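Local coordinates for protein post-proline cleaving enzyme (Rickettsia typhi, PDB 4HVT) that is probably a serine endopeptidase of the prolyl oligopeptidase family that cleaves oligopeptides on the carboxyl side of proline, at residues F67-K72 against W87-K91. Residues are numbered along the deposited sequence; the frame is centred on the assembly and turned at random.
With EDO (1,2-ethanediol), chain C.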
ATOM      1  N   PHE A  67       9.080  -7.784  16.887  1.00 19.80           N
ATOM      2  CA  PHE A  67       8.848  -6.374  16.656  1.00 19.43           C
ATOM      3  C   PHE A  67       9.915  -5.506  17.301  1.00 19.44           C
ATOM      4  O   PHE A  67      10.277  -4.447  16.752  1.00 19.18           O
ATOM      5  CB  PHE A  67       7.464  -5.928  17.167  1.00 19.98           C
ATOM      6  CG  PHE A  67       6.358  -6.052  16.176  1.00 20.09           C
ATOM      7  CD1 PHE A  67       5.929  -7.283  15.721  1.00 21.07           C
ATOM      8  CD2 PHE A  67       5.661  -4.936  15.775  1.00 21.11           C
ATOM      9  CE1 PHE A  67       4.857  -7.392  14.842  1.00 21.41           C
ATOM     10  CE2 PHE A  67       4.605  -5.045  14.884  1.00 20.87           C
ATOM     11  CZ  PHE A  67       4.205  -6.278  14.427  1.00 20.32           C
ATOM     12  N   TYR A  68      10.447  -5.955  18.447  1.00 20.06           N
ATOM     13  CA  TYR A  68      11.431  -5.154  19.192  1.00 20.79           C
ATOM     14  C   TYR A  68      12.832  -5.714  19.032  1.00 21.16           C
ATOM     15  O   TYR A  68      13.719  -5.416  19.825  1.00 23.10           O
ATOM     16  CB  TYR A  68      11.051  -5.065  20.681  1.00 21.41           C
ATOM     17  CG  TYR A  68       9.614  -4.606  20.901  1.00 21.67           C
ATOM     18  CD1 TYR A  68       9.023  -3.649  20.067  1.00 20.85           C
ATOM     19  CD2 TYR A  68       8.847  -5.129  21.951  1.00 22.39           C
ATOM     20  CE1 TYR A  68       7.714  -3.246  20.256  1.00 21.11           C
ATOM     21  CE2 TYR A  68       7.529  -4.712  22.162  1.00 22.50           C
ATOM     22  CZ  TYR A  68       6.954  -3.790  21.294  1.00 21.98           C
ATOM     23  OH  TYR A  68       5.646  -3.341  21.496  1.00 22.19           O
ATOM     24  N   ASP A  69      13.026  -6.556  18.028  1.00 20.29           N
ATOM     25  CA  ASP A  69      14.334  -7.179  17.800  1.00 20.70           C
ATOM     26  C   ASP A  69      15.355  -6.143  17.308  1.00 20.03           C
ATOM     27  O   ASP A  69      15.172  -5.493  16.285  1.00 18.66           O
ATOM     28  CB  ASP A  69      14.150  -8.330  16.801  1.00 20.60           C
ATOM     29  CG  ASP A  69      15.378  -9.186  16.618  1.00 21.46           C
ATOM     30  OD1 ASP A  69      16.353  -8.999  17.348  1.00 22.30           O
ATOM     31  OD2 ASP A  69      15.318 -10.065  15.720  1.00 21.58           O
ATOM     32  N   GLN A  70      16.461  -6.002  18.043  1.00 20.71           N
ATOM     33  CA  GLN A  70      17.543  -5.158  17.552  1.00 21.43           C
ATOM     34  C   GLN A  70      18.210  -5.753  16.290  1.00 20.58           C
ATOM     35  O   GLN A  70      18.968  -5.068  15.619  1.00 20.47           O
ATOM     36  CB  GLN A  70      18.596  -4.939  18.659  1.00 23.17           C
ATOM     37  CG  GLN A  70      18.109  -4.081  19.819  1.00 24.94           C
ATOM     38  CD  GLN A  70      17.639  -2.716  19.378  1.00 25.51           C
ATOM     39  OE1 GLN A  70      18.408  -1.949  18.799  1.00 27.32           O
ATOM     40  NE2 GLN A  70      16.360  -2.399  19.622  1.00 26.21           N
ATOM     41  N   ARG A  71      17.936  -7.009  15.956  1.00 20.40           N
ATOM     42  CA  ARG A  71      18.485  -7.591  14.720  1.00 20.35           C
ATOM     43  C   ARG A  71      17.563  -7.436  13.511  1.00 18.43           C
ATOM     44  O   ARG A  71      17.850  -7.980  12.475  1.00 17.71           O
ATOM     45  CB  ARG A  71      18.896  -9.062  14.915  1.00 22.62           C
ATOM     46  CG  ARG A  71      19.887  -9.319  16.042  1.00 25.47           C
ATOM     47  CD  ARG A  71      19.965 -10.834  16.353  1.00 28.15           C
ATOM     48  NE  ARG A  71      18.576 -11.256  16.392  1.00 31.27           N
ATOM     49  CZ  ARG A  71      18.074 -12.489  16.384  1.00 34.65           C
ATOM     50  NH1 ARG A  71      18.843 -13.603  16.459  1.00 34.83           N
ATOM     51  NH2 ARG A  71      16.732 -12.579  16.383  1.00 33.20           N
ATOM     52  N   LYS A  72      16.468  -6.681  13.620  1.00 17.27           N
ATOM     53  CA  LYS A  72      15.655  -6.342  12.394  1.00 16.20           C
ATOM     54  C   LYS A  72      16.511  -5.700  11.318  1.00 15.79           C
ATOM     55  O   LYS A  72      17.449  -4.944  11.628  1.00 16.19           O
ATOM     56  CB  LYS A  72      14.508  -5.376  12.709  1.00 16.01           C
ATOM     57  CG  LYS A  72      13.416  -5.950  13.563  1.00 16.45           C
ATOM     58  CD  LYS A  72      12.214  -4.993  13.649  1.00 15.88           C
ATOM     59  CE  LYS A  72      12.507  -3.718  14.394  1.00 16.07           C
ATOM     60  NZ  LYS A  72      11.258  -2.893  14.570  1.00 16.22           N
ATOM     61  N   TRP A  87      13.792   3.745  11.574  1.00 13.85           N
ATOM     62  CA  TRP A  87      13.897   2.661  12.615  1.00 14.47           C
ATOM     63  C   TRP A  87      12.908   2.842  13.767  1.00 15.09           C
ATOM     64  O   TRP A  87      12.863   3.908  14.393  1.00 15.15           O
ATOM     65  CB  TRP A  87      15.313   2.632  13.200  1.00 15.03           C
ATOM     66  CG  TRP A  87      15.499   1.586  14.267  1.00 15.75           C
ATOM     67  CD1 TRP A  87      15.396   1.774  15.609  1.00 16.39           C
ATOM     68  CD2 TRP A  87      15.757   0.178  14.077  1.00 15.82           C
ATOM     69  NE1 TRP A  87      15.598   0.585  16.270  1.00 16.81           N
ATOM     70  CE2 TRP A  87      15.796  -0.407  15.356  1.00 16.35           C
ATOM     71  CE3 TRP A  87      15.993  -0.635  12.952  1.00 15.65           C
ATOM     72  CZ2 TRP A  87      16.102  -1.778  15.559  1.00 16.76           C
ATOM     73  CZ3 TRP A  87      16.282  -1.992  13.153  1.00 16.21           C
ATOM     74  CH2 TRP A  87      16.305  -2.542  14.442  1.00 16.52           C
ATOM     75  N   MET A  88      12.145   1.792  14.046  1.00 15.75           N
ATOM     76  CA  MET A  88      11.292   1.730  15.216  1.00 16.60           C
ATOM     77  C   MET A  88      11.685   0.536  16.099  1.00 17.35           C
ATOM     78  O   MET A  88      12.012  -0.529  15.602  1.00 16.72           O
ATOM     79  CB  MET A  88       9.816   1.542  14.833  1.00 17.44           C
ATOM     80  CG  MET A  88       9.207   2.736  14.120  1.00 17.37           C
ATOM     81  SD  MET A  88       7.581   2.334  13.408  1.00 19.19           S
ATOM     82  CE  MET A  88       8.184   1.632  11.906  1.00 20.46           C
ATOM     83  N   ASP A  89      11.567   0.735  17.404  1.00 18.39           N
ATOM     84  CA  ASP A  89      11.674  -0.392  18.357  1.00 19.26           C
ATOM     85  C   ASP A  89      10.882  -0.100  19.602  1.00 20.17           C
ATOM     86  O   ASP A  89      10.068   0.816  19.607  1.00 19.45           O
ATOM     87  CB  ASP A  89      13.146  -0.752  18.651  1.00 20.27           C
ATOM     88  CG  ASP A  89      13.937   0.380  19.308  1.00 21.29           C
ATOM     89  OD1 ASP A  89      13.355   1.326  19.866  1.00 22.00           O
ATOM     90  OD2 ASP A  89      15.199   0.330  19.243  1.00 22.53           O
ATOM     91  N   ASP A  90      11.087  -0.860  20.691  1.00 21.21           N
ATOM     92  CA  ASP A  90      10.285  -0.580  21.909  1.00 22.58           C
ATOM     93  C   ASP A  90      10.688   0.725  22.614  1.00 22.45           C
ATOM     94  O   ASP A  90       9.870   1.343  23.315  1.00 22.89           O
ATOM     95  CB  ASP A  90      10.359  -1.732  22.892  1.00 24.34           C
ATOM     96  CG  ASP A  90      11.762  -2.103  23.234  1.00 25.59           C
ATOM     97  OD1 ASP A  90      12.659  -2.090  22.367  1.00 26.90           O
ATOM     98  OD2 ASP A  90      12.000  -2.419  24.417  1.00 28.24           O
ATOM     99  N   LYS A  91      11.928   1.166  22.430  1.00 21.94           N
ATOM    100  CA  LYS A  91      12.366   2.454  22.990  1.00 22.27           C
ATOM    101  C   LYS A  91      11.838   3.611  22.150  1.00 21.44           C
ATOM    102  O   LYS A  91      11.551   4.672  22.679  1.00 22.41           O
ATOM    103  CB  LYS A  91      13.898   2.576  23.021  1.00 22.46           C
TER
HETATM  104  C1  EDO C 802      12.936  -1.542  11.392  1.00 24.49           C
HETATM  105  O1  EDO C 802      12.067  -0.469  11.833  1.00 22.63           O
HETATM  106  C2  EDO C 802      13.424  -1.215   9.975  1.00 23.84           C
HETATM  107  O2  EDO C 802      14.362  -0.118   9.931  1.00 20.92           O
HETATM  108  O   HOH W   1      14.825  -3.799  21.541  1.00 39.19           O
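The type I beta turn D69–K72, which follows helix 56-67, packs against W87–D90, where strand 82-87 runs out into the loop before strand 96-101; both strands belong to the first four-stranded antiparallel sheet of the N-terminal beta-propeller, and the contact fastens the post-helix loop to that blade. K72 and W87 lie at its centre. The lysine chain bends at chi3 (-67°), holding CE over one face of the indole and directing NZ to two backbone carbonyls: M88 O at 2.7 Å and, at the end of helix 56-67, F67 O at 2.9 Å. K72 O meets the edge of the indole, 3.5 Å from W87 CZ3.

Elsewhere on the ring edge, W87 NE1 donates in its ring plane to D89 OD2 (3.0 Å). Q70, its chain bent at chi2, brings NE2 to D89 OD2 in a nearly straight bond (3.0 Å, 165°), and the two donors reach the carboxylate from opposite faces. A water accepts from Q70 NE2 and donates to Y68 O and D90 OD1, while D90 CB sits over the Y68 ring, 3.7 Å from its centroid. At the start of the turn, D69 OD2 forms salt bridges with R71 NH2 and with R498 of helix 498-505, linking this N-terminal part to the hydrolase domain.

With D89 OD1 accepting from N92 N, both carboxylate oxygens are engaged, probably favouring the ionised form; the K72 ammonium, gripped by two carbonyls, joins helix end to strand exit.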